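Local atomic coordinates of iota-carrageenase (PDB entry 1H80), a protein that hydrolyses the 1,4-beta linkages of iota-carrageenan, a sulfated galactan of red algal cell walls, with inversion of anomeric configuration. Residues A[129-139]-A[155-165]; A[186-197]-A[209-220]. One frame throughout, in Å; residues are numbered along the deposited sequence.

Interaction 1: A[129-139]-A[155-165]; sequences DKNLAVFKLGD and TIFASILVDVT. With NA (sodium ion), chain H.
Residues 129-139 and 155-165 meet as neighbouring rungs of a parallel beta-helix, joined by a sodium site at one end and by a parallel strand ladder at the other. In the ladder, strands 135-137 and 160-162 run side by side with axes 4.7 Å apart. L161 sits between two nearly straight bonds: L161 N donates to F135 O (2.9 Å) and L161 O accepts from L137 N. Just before, the chain turns a corner at V134, and there S159 O receives two donors, V134 N on an in-plane lone pair at 2.7 Å and F135 N almost end-on.

F135, L137, I160 and V162 share the face turned to the core of the helix. Their branched or aromatic side chains suit stacking rung on rung; L137 CD1 lies 4.3 Å from V162 CG2. K136 is on the other face with L161, its chain extended throughout and CG anti to the backbone N (chi1 180°), which carries the amine to a water that accepts a weak bond from it and donates a firmer one to V164 O.

At the sodium, L132 O, I156 O, F157 O and T155 OG1 bind with one water. T155 OG1 lies 2.4 Å from the sodium and is also bonded to D152, while S159 OG takes a bond from the metal's water and is also hydrogen-bonded to Q184. N131 CB meets the F157 ring at its edge, 3.9 Å from CE2. With L132 O and I156 O only 3.1 Å apart, the cation probably offsets the repulsion of carbonyls that converge from both rungs.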
loop_
_atom_site.group_PDB
_atom_site.type_symbol
_atom_site.label_atom_id
_atom_site.label_comp_id
_atom_site.label_asym_id
_atom_site.label_seq_id
_atom_site.Cartn_x
_atom_site.Cartn_y
_atom_site.Cartn_z
ATOM N N ASP A 129 -10.206 10.155 -14.180
ATOM C CA ASP A 129 -10.124 8.714 -13.979
ATOM C C ASP A 129 -9.942 8.418 -12.491
ATOM O O ASP A 129 -8.993 8.900 -11.873
ATOM C CB ASP A 129 -8.926 8.165 -14.760
ATOM C CG ASP A 129 -8.976 6.663 -14.942
ATOM O OD1 ASP A 129 -9.702 5.976 -14.191
ATOM O OD2 ASP A 129 -8.267 6.164 -15.841
ATOM N N LYS A 130 -10.844 7.631 -11.911
ATOM C CA LYS A 130 -10.736 7.305 -10.494
ATOM C C LYS A 130 -10.046 5.962 -10.255
ATOM O O LYS A 130 -9.654 5.654 -9.134
ATOM C CB LYS A 130 -12.120 7.286 -9.840
ATOM C CG LYS A 130 -12.975 6.099 -10.234
ATOM C CD LYS A 130 -14.248 6.039 -9.404
ATOM C CE LYS A 130 -15.039 4.780 -9.715
ATOM N NZ LYS A 130 -14.237 3.555 -9.439
ATOM N N ASN A 131 -9.900 5.166 -11.308
ATOM C CA ASN A 131 -9.263 3.856 -11.195
ATOM C C ASN A 131 -7.821 3.951 -11.665
ATOM O O ASN A 131 -7.489 3.514 -12.767
ATOM C CB ASN A 131 -10.024 2.845 -12.042
ATOM C CG ASN A 131 -11.490 2.794 -11.685
ATOM O OD1 ASN A 131 -11.841 2.609 -10.521
ATOM N ND2 ASN A 131 -12.356 2.964 -12.678
ATOM N N LEU A 132 -6.968 4.512 -10.814
ATOM C CA LEU A 132 -5.567 4.713 -11.156
ATOM C C LEU A 132 -4.541 4.224 -10.146
ATOM O O LEU A 132 -4.683 4.434 -8.947
ATOM C CB LEU A 132 -5.307 6.202 -11.376
ATOM C CG LEU A 132 -5.954 6.926 -12.553
ATOM C CD1 LEU A 132 -5.797 8.428 -12.372
ATOM C CD2 LEU A 132 -5.302 6.463 -13.847
ATOM N N ALA A 133 -3.499 3.580 -10.659
ATOM C CA ALA A 133 -2.382 3.123 -9.844
ATOM C C ALA A 133 -1.172 3.671 -10.592
ATOM O O ALA A 133 -1.227 3.860 -11.809
ATOM C CB ALA A 133 -2.330 1.606 -9.792
ATOM N N VAL A 134 -0.089 3.958 -9.878
ATOM C CA VAL A 134 1.101 4.478 -10.536
ATOM C C VAL A 134 1.900 3.323 -11.137
ATOM O O VAL A 134 2.277 3.358 -12.309
ATOM C CB VAL A 134 1.979 5.263 -9.544
ATOM C CG1 VAL A 134 3.213 5.796 -10.245
ATOM C CG2 VAL A 134 1.176 6.412 -8.952
ATOM N N PHE A 135 2.151 2.300 -10.327
ATOM C CA PHE A 135 2.885 1.119 -10.774
ATOM C C PHE A 135 2.149 -0.159 -10.420
ATOM O O PHE A 135 1.600 -0.286 -9.328
ATOM C CB PHE A 135 4.259 0.996 -10.094
ATOM C CG PHE A 135 5.312 1.906 -10.640
ATOM C CD1 PHE A 135 5.498 3.175 -10.106
ATOM C CD2 PHE A 135 6.140 1.483 -11.676
ATOM C CE1 PHE A 135 6.499 4.011 -10.595
ATOM C CE2 PHE A 135 7.142 2.311 -12.174
ATOM C CZ PHE A 135 7.321 3.577 -11.631
ATOM N N LYS A 136 2.131 -1.102 -11.352
ATOM C CA LYS A 136 1.572 -2.414 -11.077
ATOM C C LYS A 136 2.753 -3.317 -11.398
ATOM O O LYS A 136 3.236 -3.343 -12.533
ATOM C CB LYS A 136 0.392 -2.764 -11.978
ATOM C CG LYS A 136 -0.155 -4.150 -11.650
ATOM C CD LYS A 136 -1.432 -4.478 -12.398
ATOM C CE LYS A 136 -1.925 -5.864 -12.010
ATOM N NZ LYS A 136 -3.205 -6.224 -12.682
ATOM N N LEU A 137 3.239 -4.029 -10.388
ATOM C CA LEU A 137 4.383 -4.910 -10.560
ATOM C C LEU A 137 3.945 -6.357 -10.672
ATOM O O LEU A 137 2.998 -6.783 -10.008
ATOM C CB LEU A 137 5.338 -4.764 -9.375
ATOM C CG LEU A 137 5.711 -3.331 -8.982
ATOM C CD1 LEU A 137 6.652 -3.372 -7.793
ATOM C CD2 LEU A 137 6.357 -2.610 -10.160
ATOM N N GLY A 138 4.642 -7.101 -11.524
ATOM C CA GLY A 138 4.349 -8.507 -11.713
ATOM C C GLY A 138 5.640 -9.304 -11.701
ATOM O O GLY A 138 6.350 -9.349 -10.690
ATOM N N ASP A 139 5.952 -9.929 -12.832
ATOM C CA ASP A 139 7.157 -10.735 -12.957
ATOM C C ASP A 139 8.373 -9.854 -13.225
ATOM O O ASP A 139 8.845 -9.746 -14.361
ATOM C CB ASP A 139 6.998 -11.744 -14.095
ATOM C CG ASP A 139 8.069 -12.818 -14.074
ATOM O OD1 ASP A 139 9.093 -12.645 -13.376
ATOM O OD2 ASP A 139 7.890 -13.839 -14.769
ATOM N N THR A 155 -8.180 8.417 -5.300
ATOM C CA THR A 155 -8.479 7.460 -6.353
ATOM C C THR A 155 -8.537 6.052 -5.776
ATOM O O THR A 155 -8.040 5.793 -4.677
ATOM C CB THR A 155 -7.395 7.458 -7.446
ATOM O OG1 THR A 155 -6.134 7.108 -6.861
ATOM C CG2 THR A 155 -7.294 8.818 -8.104
ATOM N N ILE A 156 -9.157 5.148 -6.524
ATOM C CA ILE A 156 -9.239 3.755 -6.121
ATOM C C ILE A 156 -7.850 3.178 -6.388
ATOM O O ILE A 156 -7.112 3.711 -7.222
ATOM C CB ILE A 156 -10.275 2.991 -6.978
ATOM C CG1 ILE A 156 -11.652 3.648 -6.841
ATOM C CG2 ILE A 156 -10.318 1.529 -6.570
ATOM C CD1 ILE A 156 -12.184 3.701 -5.416
ATOM N N PHE A 157 -7.499 2.113 -5.670
ATOM C CA PHE A 157 -6.212 1.426 -5.809
ATOM C C PHE A 157 -5.036 2.094 -5.125
ATOM O O PHE A 157 -4.892 3.318 -5.154
ATOM C CB PHE A 157 -5.846 1.240 -7.288
ATOM C CG PHE A 157 -6.800 0.368 -8.039
ATOM C CD1 PHE A 157 -6.855 -0.996 -7.789
ATOM C CD2 PHE A 157 -7.669 0.917 -8.968
ATOM C CE1 PHE A 157 -7.770 -1.807 -8.456
ATOM C CE2 PHE A 157 -8.589 0.118 -9.642
ATOM C CZ PHE A 157 -8.640 -1.247 -9.385
ATOM N N ALA A 158 -4.195 1.274 -4.505
ATOM C CA ALA A 158 -2.990 1.779 -3.871
ATOM C C ALA A 158 -2.131 2.215 -5.050
ATOM O O ALA A 158 -2.283 1.703 -6.158
ATOM C CB ALA A 158 -2.297 0.674 -3.092
ATOM N N SER A 159 -1.217 3.146 -4.814
ATOM C CA SER A 159 -0.375 3.648 -5.887
ATOM C C SER A 159 0.610 2.645 -6.460
ATOM O O SER A 159 0.879 2.659 -7.656
ATOM C CB SER A 159 0.375 4.884 -5.410
ATOM O OG SER A 159 -0.543 5.923 -5.130
ATOM N N ILE A 160 1.156 1.789 -5.606
ATOM C CA ILE A 160 2.103 0.783 -6.057
ATOM C C ILE A 160 1.558 -0.582 -5.679
ATOM O O ILE A 160 1.422 -0.915 -4.501
ATOM C CB ILE A 160 3.496 1.003 -5.430
ATOM C CG1 ILE A 160 4.009 2.398 -5.813
ATOM C CG2 ILE A 160 4.470 -0.063 -5.923
ATOM C CD1 ILE A 160 5.365 2.742 -5.257
ATOM N N LEU A 161 1.229 -1.364 -6.697
ATOM C CA LEU A 161 0.679 -2.690 -6.496
ATOM C C LEU A 161 1.780 -3.715 -6.709
ATOM O O LEU A 161 2.218 -3.935 -7.835
ATOM C CB LEU A 161 -0.462 -2.929 -7.489
ATOM C CG LEU A 161 -1.567 -1.870 -7.470
ATOM C CD1 LEU A 161 -2.527 -2.096 -8.625
ATOM C CD2 LEU A 161 -2.302 -1.925 -6.137
ATOM N N VAL A 162 2.243 -4.317 -5.616
ATOM C CA VAL A 162 3.290 -5.336 -5.673
ATOM C C VAL A 162 2.464 -6.602 -5.842
ATOM O O VAL A 162 2.243 -7.365 -4.901
ATOM C CB VAL A 162 4.094 -5.352 -4.358
ATOM C CG1 VAL A 162 5.294 -6.274 -4.485
ATOM C CG2 VAL A 162 4.560 -3.935 -4.029
ATOM N N ASP A 163 2.022 -6.801 -7.078
ATOM C CA ASP A 163 1.107 -7.874 -7.437
ATOM C C ASP A 163 1.638 -9.153 -8.064
ATOM O O ASP A 163 2.841 -9.346 -8.251
ATOM C CB ASP A 163 0.044 -7.293 -8.370
ATOM C CG ASP A 163 -1.364 -7.691 -7.980
ATOM O OD1 ASP A 163 -1.554 -8.828 -7.507
ATOM O OD2 ASP A 163 -2.284 -6.863 -8.163
ATOM N N VAL A 164 0.690 -10.024 -8.392
ATOM C CA VAL A 164 0.983 -11.298 -9.026
ATOM C C VAL A 164 0.401 -11.255 -10.433
ATOM O O VAL A 164 -0.475 -10.436 -10.728
ATOM C CB VAL A 164 0.343 -12.484 -8.251
ATOM C CG1 VAL A 164 0.858 -12.509 -6.822
ATOM C CG2 VAL A 164 -1.176 -12.367 -8.260
ATOM N N THR A 165 0.911 -12.115 -11.305
ATOM C CA THR A 165 0.419 -12.197 -12.672
ATOM C C THR A 165 0.436 -13.656 -13.094
ATOM O O THR A 165 1.292 -14.424 -12.660
ATOM C CB THR A 165 1.284 -11.381 -13.663
ATOM O OG1 THR A 165 2.626 -11.882 -13.667
ATOM C CG2 THR A 165 1.291 -9.920 -13.280
HETATM NA NA NA H . -5.130 4.915 -6.795
HETATM O O HOH W 1 -2.605 -9.454 -12.040
HETATM O O HOH W 2 -3.241 6.205 -5.976
#

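Interaction 2: A[186-197]-A[209-220]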
loop_
_atom_site.group_PDB
_atom_site.type_symbol
_atom_site.label_atom_id
_atom_site.label_comp_id
_atom_site.label_asym_id
_atom_site.label_seq_id
_atom_site.Cartn_x
_atom_site.Cartn_y
_atom_site.Cartn_z
ATOM N N ASN A 186 -3.228 12.960 -0.032
ATOM C CA ASN A 186 -4.661 12.768 -0.210
ATOM C C ASN A 186 -5.098 11.414 -0.769
ATOM O O ASN A 186 -5.778 11.337 -1.792
ATOM C CB ASN A 186 -5.210 13.905 -1.082
ATOM C CG ASN A 186 -6.718 14.020 -1.003
ATOM O OD1 ASN A 186 -7.319 13.686 0.017
ATOM N ND2 ASN A 186 -7.337 14.510 -2.074
ATOM N N ALA A 187 -4.717 10.346 -0.079
ATOM C CA ALA A 187 -5.091 8.997 -0.490
ATOM C C ALA A 187 -6.465 8.641 0.077
ATOM O O ALA A 187 -6.876 9.170 1.114
ATOM C CB ALA A 187 -4.059 7.995 0.011
ATOM N N LEU A 188 -7.171 7.752 -0.612
ATOM C CA LEU A 188 -8.481 7.296 -0.160
ATOM C C LEU A 188 -8.232 6.311 0.981
ATOM O O LEU A 188 -7.282 5.528 0.933
ATOM C CB LEU A 188 -9.219 6.607 -1.308
ATOM C CG LEU A 188 -10.624 6.066 -1.047
ATOM C CD1 LEU A 188 -11.546 7.177 -0.558
ATOM C CD2 LEU A 188 -11.153 5.456 -2.335
ATOM N N PHE A 189 -9.087 6.336 1.997
ATOM C CA PHE A 189 -8.909 5.473 3.160
ATOM C C PHE A 189 -8.699 3.989 2.881
ATOM O O PHE A 189 -7.938 3.331 3.587
ATOM C CB PHE A 189 -10.093 5.623 4.128
ATOM C CG PHE A 189 -11.393 5.095 3.590
ATOM C CD1 PHE A 189 -12.191 5.877 2.758
ATOM C CD2 PHE A 189 -11.817 3.808 3.910
ATOM C CE1 PHE A 189 -13.393 5.384 2.255
ATOM C CE2 PHE A 189 -13.022 3.305 3.411
ATOM C CZ PHE A 189 -13.809 4.097 2.581
ATOM N N GLY A 190 -9.372 3.466 1.864
ATOM C CA GLY A 190 -9.257 2.051 1.557
ATOM C C GLY A 190 -7.996 1.665 0.817
ATOM O O GLY A 190 -7.774 0.487 0.534
ATOM N N TYR A 191 -7.158 2.645 0.518
ATOM C CA TYR A 191 -5.945 2.354 -0.215
ATOM C C TYR A 191 -4.709 2.981 0.395
ATOM O O TYR A 191 -4.470 2.829 1.586
ATOM C CB TYR A 191 -6.145 2.756 -1.674
ATOM C CG TYR A 191 -7.329 2.023 -2.265
ATOM C CD1 TYR A 191 -7.202 0.706 -2.699
ATOM C CD2 TYR A 191 -8.594 2.608 -2.295
ATOM C CE1 TYR A 191 -8.305 -0.018 -3.144
ATOM C CE2 TYR A 191 -9.708 1.891 -2.742
ATOM C CZ TYR A 191 -9.551 0.579 -3.162
ATOM O OH TYR A 191 -10.636 -0.149 -3.595
ATOM N N GLY A 192 -3.917 3.673 -0.412
ATOM C CA GLY A 192 -2.710 4.266 0.119
ATOM C C GLY A 192 -1.550 4.110 -0.838
ATOM O O GLY A 192 -1.733 3.964 -2.043
ATOM N N LEU A 193 -0.345 4.097 -0.290
ATOM C CA LEU A 193 0.850 4.023 -1.112
ATOM C C LEU A 193 1.195 2.648 -1.676
ATOM O O LEU A 193 1.242 2.470 -2.895
ATOM C CB LEU A 193 2.021 4.597 -0.313
ATOM C CG LEU A 193 3.366 4.801 -1.003
ATOM C CD1 LEU A 193 3.189 5.414 -2.381
ATOM C CD2 LEU A 193 4.214 5.702 -0.112
ATOM N N ILE A 194 1.425 1.681 -0.798
ATOM C CA ILE A 194 1.783 0.332 -1.222
ATOM C C ILE A 194 0.780 -0.722 -0.785
ATOM O O ILE A 194 0.270 -0.674 0.328
ATOM C CB ILE A 194 3.113 -0.143 -0.578
ATOM C CG1 ILE A 194 4.195 0.924 -0.714
ATOM C CG2 ILE A 194 3.545 -1.470 -1.200
ATOM C CD1 ILE A 194 4.582 1.239 -2.136
ATOM N N GLN A 195 0.479 -1.661 -1.671
ATOM C CA GLN A 195 -0.329 -2.801 -1.268
ATOM C C GLN A 195 0.441 -3.981 -1.833
ATOM O O GLN A 195 0.769 -4.006 -3.020
ATOM C CB GLN A 195 -1.759 -2.797 -1.806
ATOM C CG GLN A 195 -2.484 -4.047 -1.288
ATOM C CD GLN A 195 -3.985 -3.909 -1.159
ATOM O OE1 GLN A 195 -4.661 -4.843 -0.713
ATOM N NE2 GLN A 195 -4.517 -2.761 -1.541
ATOM N N THR A 196 0.746 -4.948 -0.972
ATOM C CA THR A 196 1.517 -6.118 -1.376
ATOM C C THR A 196 0.687 -7.387 -1.453
ATOM O O THR A 196 -0.071 -7.696 -0.539
ATOM C CB THR A 196 2.659 -6.390 -0.390
ATOM O OG1 THR A 196 2.114 -6.777 0.881
ATOM C CG2 THR A 196 3.511 -5.145 -0.209
ATOM N N TYR A 197 0.857 -8.129 -2.541
ATOM C CA TYR A 197 0.141 -9.384 -2.739
ATOM C C TYR A 197 1.138 -10.535 -2.812
ATOM O O TYR A 197 1.030 -11.518 -2.080
ATOM C CB TYR A 197 -0.669 -9.306 -4.028
ATOM C CG TYR A 197 -1.682 -8.190 -4.009
ATOM C CD1 TYR A 197 -2.865 -8.312 -3.282
ATOM C CD2 TYR A 197 -1.450 -7.002 -4.699
ATOM C CE1 TYR A 197 -3.795 -7.275 -3.246
ATOM C CE2 TYR A 197 -2.368 -5.958 -4.667
ATOM C CZ TYR A 197 -3.539 -6.102 -3.941
ATOM O OH TYR A 197 -4.446 -5.069 -3.917
ATOM N N SER A 209 2.363 8.083 3.526
ATOM C CA SER A 209 1.073 8.254 2.882
ATOM C C SER A 209 0.161 9.080 3.769
ATOM O O SER A 209 0.074 8.841 4.972
ATOM C CB SER A 209 0.413 6.899 2.599
ATOM O OG SER A 209 -0.864 7.086 2.008
ATOM N N GLU A 210 -0.488 10.070 3.167
ATOM C CA GLU A 210 -1.441 10.912 3.871
ATOM C C GLU A 210 -2.782 10.302 3.490
ATOM O O GLU A 210 -3.220 10.422 2.347
ATOM C CB GLU A 210 -1.364 12.352 3.373
ATOM C CG GLU A 210 -2.422 13.252 3.990
ATOM C CD GLU A 210 -2.447 14.628 3.363
ATOM O OE1 GLU A 210 -2.730 14.729 2.148
ATOM O OE2 GLU A 210 -2.181 15.610 4.088
ATOM N N GLY A 211 -3.422 9.637 4.446
ATOM C CA GLY A 211 -4.684 8.976 4.171
ATOM C C GLY A 211 -4.404 7.506 3.895
ATOM O O GLY A 211 -3.307 7.152 3.453
ATOM N N GLY A 212 -5.379 6.645 4.166
ATOM C CA GLY A 212 -5.193 5.225 3.920
ATOM C C GLY A 212 -4.054 4.606 4.713
ATOM O O GLY A 212 -3.831 4.948 5.871
ATOM N N ILE A 213 -3.329 3.689 4.080
ATOM C CA ILE A 213 -2.213 3.007 4.727
ATOM C C ILE A 213 -0.975 3.091 3.839
ATOM O O ILE A 213 -1.053 2.864 2.629
ATOM C CB ILE A 213 -2.570 1.538 4.995
ATOM C CG1 ILE A 213 -3.735 1.489 5.982
ATOM C CG2 ILE A 213 -1.365 0.778 5.544
ATOM C CD1 ILE A 213 -4.251 0.121 6.232
ATOM N N ALA A 214 0.165 3.426 4.437
ATOM C CA ALA A 214 1.400 3.554 3.667
ATOM C C ALA A 214 1.899 2.210 3.144
ATOM O O ALA A 214 2.139 2.048 1.947
ATOM C CB ALA A 214 2.475 4.224 4.514
ATOM N N LEU A 215 2.066 1.252 4.048
ATOM C CA LEU A 215 2.528 -0.079 3.671
ATOM C C LEU A 215 1.439 -1.058 4.072
ATOM O O LEU A 215 1.385 -1.529 5.208
ATOM C CB LEU A 215 3.838 -0.412 4.381
ATOM C CG LEU A 215 4.428 -1.786 4.052
ATOM C CD1 LEU A 215 4.595 -1.954 2.536
ATOM C CD2 LEU A 215 5.764 -1.926 4.758
ATOM N N ARG A 216 0.570 -1.353 3.117
ATOM C CA ARG A 216 -0.562 -2.234 3.336
ATOM C C ARG A 216 -0.250 -3.663 2.920
ATOM O O ARG A 216 -0.382 -4.027 1.753
ATOM C CB ARG A 216 -1.755 -1.698 2.547
ATOM C CG ARG A 216 -3.059 -2.429 2.778
ATOM C CD ARG A 216 -4.099 -1.942 1.782
ATOM N NE ARG A 216 -4.564 -0.587 2.070
ATOM C CZ ARG A 216 -5.554 -0.309 2.914
ATOM N NH1 ARG A 216 -6.178 -1.293 3.547
ATOM N NH2 ARG A 216 -5.923 0.948 3.127
ATOM N N MET A 217 0.175 -4.472 3.881
ATOM C CA MET A 217 0.495 -5.856 3.586
ATOM C C MET A 217 -0.763 -6.675 3.788
ATOM O O MET A 217 -0.869 -7.497 4.698
ATOM C CB MET A 217 1.644 -6.316 4.472
ATOM C CG MET A 217 2.932 -5.582 4.103
ATOM S SD MET A 217 4.302 -5.858 5.200
ATOM C CE MET A 217 3.860 -4.733 6.550
ATOM N N GLU A 218 -1.723 -6.401 2.913
ATOM C CA GLU A 218 -3.019 -7.062 2.911
ATOM C C GLU A 218 -3.030 -7.927 1.659
ATOM O O GLU A 218 -3.352 -7.471 0.559
ATOM C CB GLU A 218 -4.126 -6.003 2.882
ATOM C CG GLU A 218 -5.538 -6.551 2.840
ATOM C CD GLU A 218 -6.567 -5.529 3.295
ATOM O OE1 GLU A 218 -6.404 -4.331 2.976
ATOM O OE2 GLU A 218 -7.543 -5.927 3.968
ATOM N N THR A 219 -2.649 -9.183 1.847
ATOM C CA THR A 219 -2.544 -10.152 0.764
ATOM C C THR A 219 -3.877 -10.817 0.442
ATOM O O THR A 219 -4.120 -11.951 0.850
ATOM C CB THR A 219 -1.507 -11.214 1.150
ATOM O OG1 THR A 219 -1.880 -11.814 2.399
ATOM C CG2 THR A 219 -0.145 -10.565 1.330
ATOM N N ASP A 220 -4.726 -10.125 -0.315
ATOM C CA ASP A 220 -6.049 -10.664 -0.623
ATOM C C ASP A 220 -6.462 -10.791 -2.087
ATOM O O ASP A 220 -7.658 -10.827 -2.387
ATOM C CB ASP A 220 -7.119 -9.857 0.121
ATOM C CG ASP A 220 -7.163 -8.399 -0.306
ATOM O OD1 ASP A 220 -6.463 -8.030 -1.272
ATOM O OD2 ASP A 220 -7.910 -7.618 0.324
HETATM O O HOH W 3 -2.184 0.960 0.766
#
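R216 sets out with CG anti to its backbone N (chi1 -174°), then bends at chi3 (-72°), and this bend swings its guanidinium back to the turn at 188-191. There R216 NH2 gives Y191 O a straight bond of 2.8 Å, lying in the guanidinium plane and on a lone pair of the carbonyl. I213 N donates to the same oxygen, so Y191 O is gripped by a side chain and a backbone at once. G190 O lies 3.2 Å above one face and I213 CD1 above the opposite one, both offset toward the rim of the guanidinium. NH1 makes a salt bridge with E218 OE1, while E218 OE2 is hydrogen-bonded to H254, and R216 NE reaches a water that also bonds I194 O and I213 O. An arginine suits this buried place, since its several N-H groups can serve several partners and fix its rotation.

Residues 186-197 and 209-220 are successive rungs of the parallel beta-helix, with I194 paired to L215 and Q195 to R216. R216 N donates to I194 O and T196 N to R216 O. On the face shared by I194 and L215, L215 CD1 packs against I194 CB at 3.9 Å.

Glycines occupy the close backbone approaches just before the corners: G192 CA lies 3.3 Å from I213 O and G212 CA 3.4 Å from Y191 O, CA-H...O contacts at backbone angles that suit glycine. Near the start of the contact, E210 OE1 takes N186 N on its anti lone pair (2.9 Å). At the other end, D220 OD1 lies in the plane of the Y197 ring, 3.4 Å from CE1 at its edge.

How the interactions relate
From the N terminus, residues 129-139 lead through strand 143-151 to 155-165, where interaction 1 closes one circuit of the beta-helix. The chain then passes through strands 170-175 and 177-185 before 186-197, and strands 198-199 and 202-210 bring it to 209-220, closing interaction 2. The two loops follow in series, neither nested nor crossed. They are joined directly because strand 160-167 lies beside strand 194-196: I160 N probably bonds L193 O and Y197 N probably bonds V162 O, while the Y191 ring packs against the backbone of F157 beside the sodium site. The four segments thus stack consecutively, and strand 216-218 passes the pairing on to strand 250-252.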